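Local coordinates for sigma-C capsid protein (Avian reovirus, PDB 2VRS) that forms the homotrimeric fibre of the virion that attaches the virus to host cells, and induces apoptosis of the cell, at residues H172-Y177 with T189-G194; V161-T166 with L203-G208; T123-V128 with D195-I200. All coordinates share one frame; numbering follows the deposited sequence.

Interaction 1 of 3, residues H172-Y177 with T189-G194; sequences HAYQAY and TFPTGG. With ZN (zinc ion), chain P.
Thr189 and Tyr177 pair in the beta hairpin made by strands 170-180 and 185-191, in the C-terminal beta-barrel domain of the fibre. Thr189 N donates a nearly straight bond to Tyr177 O (3.1 Å), the donor lying close to the carbonyl axis. Thr189 O is not bonded directly to the partner strand: a water donates a hydrogen bond to it (water O to Thr189 O 2.7 Å) and weakly accepts one from Tyr177 N. The methyl CB of Ala176 points at this strand, 3.3 Å from Thr189 O, and also lies against CB of Phe190. The Phe190 ring turns away from the hairpin, its CG between the backbone N and the carbonyl carbon (chi1 62°), and packs on Val163, Ile200 and Leu203. Pro191 then sets its CB over one face of the Tyr174 ring, 3.8 Å from the ring centroid and 4° off the normal, in a CH-pi contact, while CG reaches toward ring atoms CD1 and CG. Beyond Thr192, the chain turns at Gly193 with a positive phi of 87°. Its CA, without a side chain, comes 3.5 Å from Tyr174 OH, beside the metal site. There the zinc ion is held by ND1 of His172 at 2.1 Å and OH of Tyr174 at 2.0 Å, two residues on the same side of the strand.

Interaction 2 of 3, residues V161-T166 with L203-G208; sequences VDVSFT and LTVRTG
Ser164 and Thr204 face each other in a regular antiparallel strand pair, 159-167 with 198-210, inside the curled beta sheet of the C-terminal domain; the two short segments run at 172°. Four backbone hydrogen bonds join them, two at the Asp162-Arg206 pair and two at Ser164-Thr204, with Val163 and Val205 as the non-hydrogen-bonded pair between. The shortest is Asp162 N to Arg206 O, 2.8 Å. CA-H...O contacts, such as Leu203 CA to Ser164 O, fill in between these bonds.

On the face that carries Asp162, Ser164, Thr204 and Arg206 the contacts are polar. The two hydroxyls, Ser164 OG and Thr204 OG1, meet at 2.6 Å in a hydrogen bond whose direction is open. Each stands between its own backbone N and carbonyl carbon (chi1 83° and 65°), which turns the oxygens toward one another. A water 2.8 Å from Thr204 OG1 also gives a weak bond to Asp162 O. The charged groups of Asp162 and Arg206 do not meet within the chain: Asp162 forms a salt bridge with Arg206 of the second subunit, and Arg206 with Asp162 of the third, so this face helps to close the trimer.

The other face is apolar and turned to the barrel interior, where Ile188 and Phe190 also pack. Val161 CG1 touches Val205 CG1 (3.7 Å), and Val161 CG2 lies against Thr207, whose OG1 is hydrogen-bonded to Pro160 O. Leu203 reaches diagonally across the pair, its CD1 near both Phe165 CD2 (4.1 Å) and Val163. The last is tight: Val163 CG1 to Leu203 CD1 is 3.4 Å.

Interaction 3 of 3, residues T123-V128 with D195-I200; sequences TVTSNV and DGTANI
Val124 loses more surface in this contact than any other residue, and its backbone makes both direct hydrogen bonds between the segments. Val124 N donates to Ala198 O at 2.9 Å in a nearly straight bond, and Ala198 N returns one to Val124 O, more bent, with 146° at the hydrogen. The side chain of Val124 is buried with CG1 toward Ile200 CD1 (4.3 Å) and CG2 over the backbone of Ala198. CG2 stands between the backbone N and the carbonyl carbon, and this leaves it 3.7 Å from Ala198 O. Arg167 of strand 159-167 packs against the same side of Val124 and Ala198.

Thr123, second in buried surface, lies on the other face opposite Asn199. Its CG2, anti to the backbone N, approaches Ala198 O, and its OG1 lies 3.5 Å from Asn199 ND2, the side chains crossing at about a right angle; that amide is hydrogen-bonded to Asn121 OD1.

Asp195, third in rank, lies alongside Asn127, pointing the same way, with OD1 3.4 Å from Asn127 CB and the carboxylate and amide planes 28° apart. Beyond the Val124-Ala198 pair no direct hydrogen bond joins the segments, and a water donates to Ser126 O and, at 2.6 Å, to Gly196 O. The arrangement is that of a short antiparallel strand pair, 121-124 with 198-210, that gives way to water-bridged loops at the surface of the beta barrel.

All three contacts belong to one curled antiparallel sheet. Interactions 1 and 2, with centres about 9 Å apart, share a strand boundary: His172 N and Ala176 N each lie within probable hydrogen-bonding distance of strand 159-167, at Phe165 O (2.8 Å) and Val161 O (2.7 Å). Interactions 1 and 3, centres about 11 Å apart, are joined by Thr192, OG1 to Ser126 O (2.7 Å) and N to Asn127 O. Interactions 2 and 3, centres about 17 Å apart, both use strand 198-210 and meet where Phe165 CD1 packs on Ile200 CB. The zinc ion of interaction 1 is about 6 Å from the nearest side-chain atom of Phe165 and about 9 Å from that of Ile200.

Interaction 1 of 3, residues H172-Y177 with T189-G194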
loop_
_atom_site.group_PDB
_atom_site.type_symbol
_atom_site.label_atom_id
_atom_site.label_comp_id
_atom_site.label_asym_id
_atom_site.label_seq_id
_atom_site.Cartn_x
_atom_site.Cartn_y
_atom_site.Cartn_z
ATOM N N HIS C 172 -1.005 -9.035 -35.169
ATOM C CA HIS C 172 0.118 -8.204 -34.788
ATOM C C HIS C 172 -0.055 -7.866 -33.305
ATOM O O HIS C 172 -1.184 -7.823 -32.811
ATOM C CB HIS C 172 0.061 -6.886 -35.567
ATOM C CG HIS C 172 0.272 -7.018 -37.043
ATOM N ND1 HIS C 172 1.427 -6.591 -37.664
ATOM C CD2 HIS C 172 -0.507 -7.544 -38.018
ATOM C CE1 HIS C 172 1.350 -6.849 -38.958
ATOM N NE2 HIS C 172 0.184 -7.420 -39.202
ATOM N N ALA C 173 1.042 -7.632 -32.585
ATOM C CA ALA C 173 0.967 -7.313 -31.149
ATOM C C ALA C 173 2.116 -6.359 -30.799
ATOM O O ALA C 173 3.256 -6.552 -31.259
ATOM C CB ALA C 173 1.028 -8.588 -30.317
ATOM N N TYR C 174 1.815 -5.295 -30.039
ATOM C CA TYR C 174 2.827 -4.282 -29.743
ATOM C C TYR C 174 2.704 -3.877 -28.289
ATOM O O TYR C 174 1.614 -3.860 -27.740
ATOM C CB TYR C 174 2.600 -3.009 -30.595
ATOM C CG TYR C 174 2.725 -3.301 -32.070
ATOM C CD1 TYR C 174 3.986 -3.495 -32.653
ATOM C CD2 TYR C 174 1.591 -3.508 -32.855
ATOM C CE1 TYR C 174 4.119 -3.823 -34.001
ATOM C CE2 TYR C 174 1.712 -3.843 -34.235
ATOM C CZ TYR C 174 2.981 -4.009 -34.790
ATOM O OH TYR C 174 3.129 -4.344 -36.138
ATOM N N GLN C 175 3.859 -3.591 -27.710
ATOM C CA GLN C 175 3.975 -2.915 -26.439
ATOM C C GLN C 175 3.792 -1.464 -26.767
ATOM O O GLN C 175 4.677 -0.873 -27.395
ATOM C CB GLN C 175 5.415 -3.125 -25.891
ATOM C CG GLN C 175 5.744 -2.235 -24.647
ATOM C CD GLN C 175 4.830 -2.580 -23.545
ATOM O OE1 GLN C 175 4.961 -3.648 -22.945
ATOM N NE2 GLN C 175 3.853 -1.718 -23.277
ATOM N N ALA C 176 2.687 -0.851 -26.324
ATOM C CA ALA C 176 2.416 0.552 -26.639
ATOM C C ALA C 176 2.324 1.396 -25.334
ATOM O O ALA C 176 2.642 0.886 -24.245
ATOM C CB ALA C 176 1.163 0.646 -27.456
ATOM N N TYR C 177 1.921 2.660 -25.440
ATOM C CA TYR C 177 1.783 3.541 -24.266
ATOM C C TYR C 177 0.507 4.364 -24.377
ATOM O O TYR C 177 0.048 4.696 -25.493
ATOM C CB TYR C 177 3.008 4.467 -24.131
ATOM C CG TYR C 177 4.233 3.635 -23.797
ATOM C CD1 TYR C 177 4.979 2.998 -24.821
ATOM C CD2 TYR C 177 4.574 3.391 -22.465
ATOM C CE1 TYR C 177 6.062 2.152 -24.518
ATOM C CE2 TYR C 177 5.671 2.543 -22.145
ATOM C CZ TYR C 177 6.391 1.938 -23.181
ATOM O OH TYR C 177 7.447 1.085 -22.915
ATOM N N THR C 189 -1.314 5.269 -28.180
ATOM C CA THR C 189 -0.640 5.405 -29.476
ATOM C C THR C 189 0.013 4.058 -29.812
ATOM O O THR C 189 0.740 3.487 -28.982
ATOM C CB THR C 189 0.455 6.472 -29.363
ATOM O OG1 THR C 189 -0.155 7.741 -29.056
ATOM C CG2 THR C 189 1.250 6.546 -30.667
ATOM N N PHE C 190 -0.238 3.543 -31.011
ATOM C CA PHE C 190 0.322 2.251 -31.389
ATOM C C PHE C 190 0.529 2.068 -32.893
ATOM O O PHE C 190 -0.149 2.722 -33.700
ATOM C CB PHE C 190 -0.507 1.103 -30.764
ATOM C CG PHE C 190 -1.952 1.045 -31.214
ATOM C CD1 PHE C 190 -2.957 1.693 -30.500
ATOM C CD2 PHE C 190 -2.322 0.269 -32.336
ATOM C CE1 PHE C 190 -4.296 1.607 -30.914
ATOM C CE2 PHE C 190 -3.652 0.207 -32.755
ATOM C CZ PHE C 190 -4.638 0.853 -32.036
ATOM N N PRO C 191 1.502 1.210 -33.270
ATOM C CA PRO C 191 1.741 0.894 -34.668
ATOM C C PRO C 191 0.541 0.166 -35.238
ATOM O O PRO C 191 -0.104 -0.633 -34.528
ATOM C CB PRO C 191 2.937 -0.090 -34.616
ATOM C CG PRO C 191 3.545 0.103 -33.285
ATOM C CD PRO C 191 2.423 0.457 -32.375
ATOM N N THR C 192 0.257 0.426 -36.513
ATOM C CA THR C 192 -0.852 -0.212 -37.221
ATOM C C THR C 192 -0.456 -1.454 -38.037
ATOM O O THR C 192 -1.342 -2.132 -38.592
ATOM C CB THR C 192 -1.488 0.765 -38.208
ATOM O OG1 THR C 192 -0.495 1.134 -39.183
ATOM C CG2 THR C 192 -2.054 2.001 -37.484
ATOM N N GLY C 193 0.844 -1.752 -38.103
ATOM C CA GLY C 193 1.329 -2.965 -38.773
ATOM C C GLY C 193 1.558 -2.802 -40.274
ATOM O O GLY C 193 1.711 -3.799 -40.983
ATOM N N GLY C 194 1.561 -1.560 -40.753
ATOM C CA GLY C 194 1.825 -1.245 -42.158
ATOM C C GLY C 194 1.674 0.232 -42.487
ATOM O O GLY C 194 1.748 1.088 -41.608
HETATM ZN ZN ZN P . 3.192 -6.273 -36.639
HETATM O O HOH W 1 3.125 4.022 -27.927
#

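Interaction 2 of 3, residues V161-T166 with L203-G208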
loop_
_atom_site.group_PDB
_atom_site.type_symbol
_atom_site.label_atom_id
_atom_site.label_comp_id
_atom_site.label_asym_id
_atom_site.label_seq_id
_atom_site.Cartn_x
_atom_site.Cartn_y
_atom_site.Cartn_z
ATOM N N VAL C 161 0.704 -0.038 -22.342
ATOM C CA VAL C 161 -0.559 -0.581 -22.804
ATOM C C VAL C 161 -0.153 -1.668 -23.821
ATOM O O VAL C 161 0.652 -1.423 -24.709
ATOM C CB VAL C 161 -1.446 0.502 -23.518
ATOM C CG1 VAL C 161 -2.669 -0.148 -24.165
ATOM C CG2 VAL C 161 -1.877 1.659 -22.580
ATOM N N ASP C 162 -0.748 -2.866 -23.719
ATOM C CA ASP C 162 -0.520 -3.914 -24.724
ATOM C C ASP C 162 -1.660 -3.907 -25.740
ATOM O O ASP C 162 -2.821 -3.877 -25.359
ATOM C CB ASP C 162 -0.513 -5.283 -24.041
ATOM C CG ASP C 162 0.713 -5.508 -23.186
ATOM O OD1 ASP C 162 1.733 -4.829 -23.369
ATOM O OD2 ASP C 162 0.638 -6.390 -22.346
ATOM N N VAL C 163 -1.335 -3.969 -27.024
ATOM C CA VAL C 163 -2.361 -3.955 -28.043
ATOM C C VAL C 163 -2.086 -5.140 -28.968
ATOM O O VAL C 163 -0.917 -5.500 -29.205
ATOM C CB VAL C 163 -2.323 -2.619 -28.821
ATOM C CG1 VAL C 163 -3.214 -2.643 -30.029
ATOM C CG2 VAL C 163 -2.756 -1.479 -27.886
ATOM N N SER C 164 -3.165 -5.733 -29.473
ATOM C CA SER C 164 -3.044 -6.730 -30.549
ATOM C C SER C 164 -4.220 -6.548 -31.518
ATOM O O SER C 164 -5.260 -6.023 -31.136
ATOM C CB SER C 164 -3.014 -8.152 -29.956
ATOM O OG SER C 164 -4.310 -8.638 -29.698
ATOM N N PHE C 165 -4.030 -6.917 -32.783
ATOM C CA PHE C 165 -5.158 -6.851 -33.730
ATOM C C PHE C 165 -4.796 -7.706 -34.929
ATOM O O PHE C 165 -3.613 -8.072 -35.132
ATOM C CB PHE C 165 -5.394 -5.398 -34.169
ATOM C CG PHE C 165 -4.142 -4.682 -34.637
ATOM C CD1 PHE C 165 -3.688 -4.803 -35.963
ATOM C CD2 PHE C 165 -3.397 -3.914 -33.745
ATOM C CE1 PHE C 165 -2.511 -4.164 -36.389
ATOM C CE2 PHE C 165 -2.236 -3.266 -34.162
ATOM C CZ PHE C 165 -1.788 -3.380 -35.486
ATOM N N THR C 166 -5.814 -7.925 -35.776
ATOM C CA THR C 166 -5.611 -8.625 -37.040
ATOM C C THR C 166 -5.577 -7.586 -38.177
ATOM O O THR C 166 -6.427 -6.678 -38.229
ATOM C CB THR C 166 -6.742 -9.621 -37.258
ATOM O OG1 THR C 166 -6.733 -10.564 -36.184
ATOM C CG2 THR C 166 -6.562 -10.374 -38.590
ATOM N N LEU C 203 -9.376 -5.983 -32.296
ATOM C CA LEU C 203 -8.439 -5.206 -31.477
ATOM C C LEU C 203 -8.606 -5.604 -30.024
ATOM O O LEU C 203 -9.737 -5.740 -29.536
ATOM C CB LEU C 203 -8.708 -3.694 -31.654
ATOM C CG LEU C 203 -7.908 -2.687 -30.814
ATOM C CD1 LEU C 203 -6.381 -2.628 -31.175
ATOM C CD2 LEU C 203 -8.575 -1.289 -30.977
ATOM N N THR C 204 -7.496 -5.837 -29.307
ATOM C CA THR C 204 -7.567 -6.065 -27.871
ATOM C C THR C 204 -6.652 -5.005 -27.240
ATOM O O THR C 204 -5.654 -4.570 -27.847
ATOM C CB THR C 204 -7.060 -7.494 -27.446
ATOM O OG1 THR C 204 -5.671 -7.588 -27.749
ATOM C CG2 THR C 204 -7.843 -8.616 -28.164
ATOM N N VAL C 205 -7.060 -4.515 -26.078
ATOM C CA VAL C 205 -6.268 -3.498 -25.359
ATOM C C VAL C 205 -6.207 -4.024 -23.912
ATOM O O VAL C 205 -7.239 -4.405 -23.331
ATOM C CB VAL C 205 -6.985 -2.112 -25.366
ATOM C CG1 VAL C 205 -6.271 -1.133 -24.443
ATOM C CG2 VAL C 205 -7.025 -1.490 -26.790
ATOM N N ARG C 206 -5.004 -4.110 -23.365
ATOM C CA ARG C 206 -4.813 -4.496 -21.964
ATOM C C ARG C 206 -3.887 -3.478 -21.310
ATOM O O ARG C 206 -2.787 -3.189 -21.818
ATOM C CB ARG C 206 -4.202 -5.894 -21.847
ATOM C CG ARG C 206 -5.067 -6.952 -22.469
ATOM C CD ARG C 206 -4.715 -8.321 -21.928
ATOM N NE ARG C 206 -4.771 -8.380 -20.464
ATOM C CZ ARG C 206 -4.496 -9.478 -19.765
ATOM N NH1 ARG C 206 -4.156 -10.585 -20.404
ATOM N NH2 ARG C 206 -4.565 -9.477 -18.443
ATOM N N THR C 207 -4.364 -2.949 -20.198
ATOM C CA THR C 207 -3.602 -1.972 -19.438
ATOM C C THR C 207 -4.182 -1.913 -18.031
ATOM O O THR C 207 -5.123 -2.617 -17.701
ATOM C CB THR C 207 -3.561 -0.565 -20.157
ATOM O OG1 THR C 207 -2.574 0.271 -19.503
ATOM C CG2 THR C 207 -4.938 0.154 -20.147
ATOM N N GLY C 208 -3.575 -1.116 -17.170
ATOM C CA GLY C 208 -4.182 -0.907 -15.870
ATOM C C GLY C 208 -3.708 0.437 -15.352
ATOM O O GLY C 208 -2.733 1.046 -15.871
HETATM O O HOH W 2 -3.751 -6.734 -25.900
#

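Interaction 3 of 3, residues T123-V128 with D195-I200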
loop_
_atom_site.group_PDB
_atom_site.type_symbol
_atom_site.label_atom_id
_atom_site.label_comp_id
_atom_site.label_asym_id
_atom_site.label_seq_id
_atom_site.Cartn_x
_atom_site.Cartn_y
_atom_site.Cartn_z
ATOM N N THR C 123 -10.644 1.673 -39.479
ATOM C CA THR C 123 -9.901 2.000 -40.681
ATOM C C THR C 123 -8.778 2.951 -40.291
ATOM O O THR C 123 -9.015 3.919 -39.568
ATOM C CB THR C 123 -10.819 2.690 -41.713
ATOM O OG1 THR C 123 -11.750 1.717 -42.184
ATOM C CG2 THR C 123 -9.996 3.245 -42.880
ATOM N N VAL C 124 -7.566 2.614 -40.724
ATOM C CA VAL C 124 -6.369 3.401 -40.413
ATOM C C VAL C 124 -5.788 3.878 -41.725
ATOM O O VAL C 124 -6.052 3.293 -42.780
ATOM C CB VAL C 124 -5.292 2.601 -39.598
ATOM C CG1 VAL C 124 -5.829 2.261 -38.195
ATOM C CG2 VAL C 124 -4.836 1.344 -40.338
ATOM N N THR C 125 -5.009 4.951 -41.659
ATOM C CA THR C 125 -4.424 5.537 -42.867
ATOM C C THR C 125 -2.920 5.720 -42.792
ATOM O O THR C 125 -2.303 6.156 -43.755
ATOM C CB THR C 125 -5.083 6.883 -43.193
ATOM O OG1 THR C 125 -4.903 7.780 -42.098
ATOM C CG2 THR C 125 -6.579 6.706 -43.419
ATOM N N SER C 126 -2.320 5.350 -41.666
ATOM C CA SER C 126 -0.911 5.610 -41.451
ATOM C C SER C 126 -0.247 4.448 -40.725
ATOM O O SER C 126 -0.887 3.412 -40.507
ATOM C CB SER C 126 -0.744 6.933 -40.695
ATOM O OG SER C 126 0.626 7.181 -40.433
ATOM N N ASN C 127 1.035 4.592 -40.388
ATOM C CA ASN C 127 1.772 3.519 -39.702
ATOM C C ASN C 127 1.624 3.555 -38.164
ATOM O O ASN C 127 2.113 2.671 -37.459
ATOM C CB ASN C 127 3.241 3.513 -40.116
ATOM C CG ASN C 127 3.969 4.785 -39.715
ATOM O OD1 ASN C 127 3.358 5.827 -39.521
ATOM N ND2 ASN C 127 5.289 4.702 -39.613
ATOM N N VAL C 128 0.969 4.596 -37.673
ATOM C CA VAL C 128 0.710 4.802 -36.233
ATOM C C VAL C 128 -0.701 5.377 -36.125
ATOM O O VAL C 128 -1.126 6.146 -36.993
ATOM C CB VAL C 128 1.732 5.795 -35.595
ATOM C CG1 VAL C 128 1.353 6.107 -34.158
ATOM C CG2 VAL C 128 3.143 5.224 -35.613
ATOM N N ASP C 195 1.470 0.532 -43.766
ATOM C CA ASP C 195 1.284 1.903 -44.233
ATOM C C ASP C 195 0.027 2.005 -45.077
ATOM O O ASP C 195 -0.545 0.980 -45.479
ATOM C CB ASP C 195 2.510 2.376 -45.036
ATOM C CG ASP C 195 3.774 2.461 -44.188
ATOM O OD1 ASP C 195 3.951 3.476 -43.477
ATOM O OD2 ASP C 195 4.603 1.524 -44.245
ATOM N N GLY C 196 -0.421 3.234 -45.322
ATOM C CA GLY C 196 -1.568 3.470 -46.182
ATOM C C GLY C 196 -2.902 3.099 -45.574
ATOM O O GLY C 196 -2.974 2.722 -44.392
ATOM N N THR C 197 -3.961 3.234 -46.377
ATOM C CA THR C 197 -5.323 2.891 -45.949
ATOM C C THR C 197 -5.431 1.381 -45.784
ATOM O O THR C 197 -4.969 0.608 -46.632
ATOM C CB THR C 197 -6.414 3.457 -46.909
ATOM O OG1 THR C 197 -6.457 4.891 -46.795
ATOM C CG2 THR C 197 -7.807 2.919 -46.561
ATOM N N ALA C 198 -6.025 0.970 -44.666
ATOM C CA ALA C 198 -6.115 -0.434 -44.311
ATOM C C ALA C 198 -7.095 -0.555 -43.183
ATOM O O ALA C 198 -7.542 0.446 -42.620
ATOM C CB ALA C 198 -4.765 -0.966 -43.890
ATOM N N ASN C 199 -7.459 -1.790 -42.877
ATOM C CA ASN C 199 -8.438 -2.069 -41.855
ATOM C C ASN C 199 -7.808 -3.022 -40.855
ATOM O O ASN C 199 -7.167 -4.003 -41.240
ATOM C CB ASN C 199 -9.679 -2.705 -42.501
ATOM C CG ASN C 199 -10.859 -2.775 -41.566
ATOM O OD1 ASN C 199 -11.272 -3.864 -41.155
ATOM N ND2 ASN C 199 -11.414 -1.610 -41.216
ATOM N N ILE C 200 -7.958 -2.691 -39.575
ATOM C CA ILE C 200 -7.575 -3.594 -38.499
ATOM C C ILE C 200 -8.822 -4.003 -37.706
ATOM O O ILE C 200 -9.766 -3.228 -37.539
ATOM C CB ILE C 200 -6.427 -2.969 -37.602
ATOM C CG1 ILE C 200 -6.956 -1.786 -36.784
ATOM C CG2 ILE C 200 -5.208 -2.572 -38.466
ATOM C CD1 ILE C 200 -5.984 -1.245 -35.723
HETATM O O HOH W 3 -1.760 1.538 -42.387
#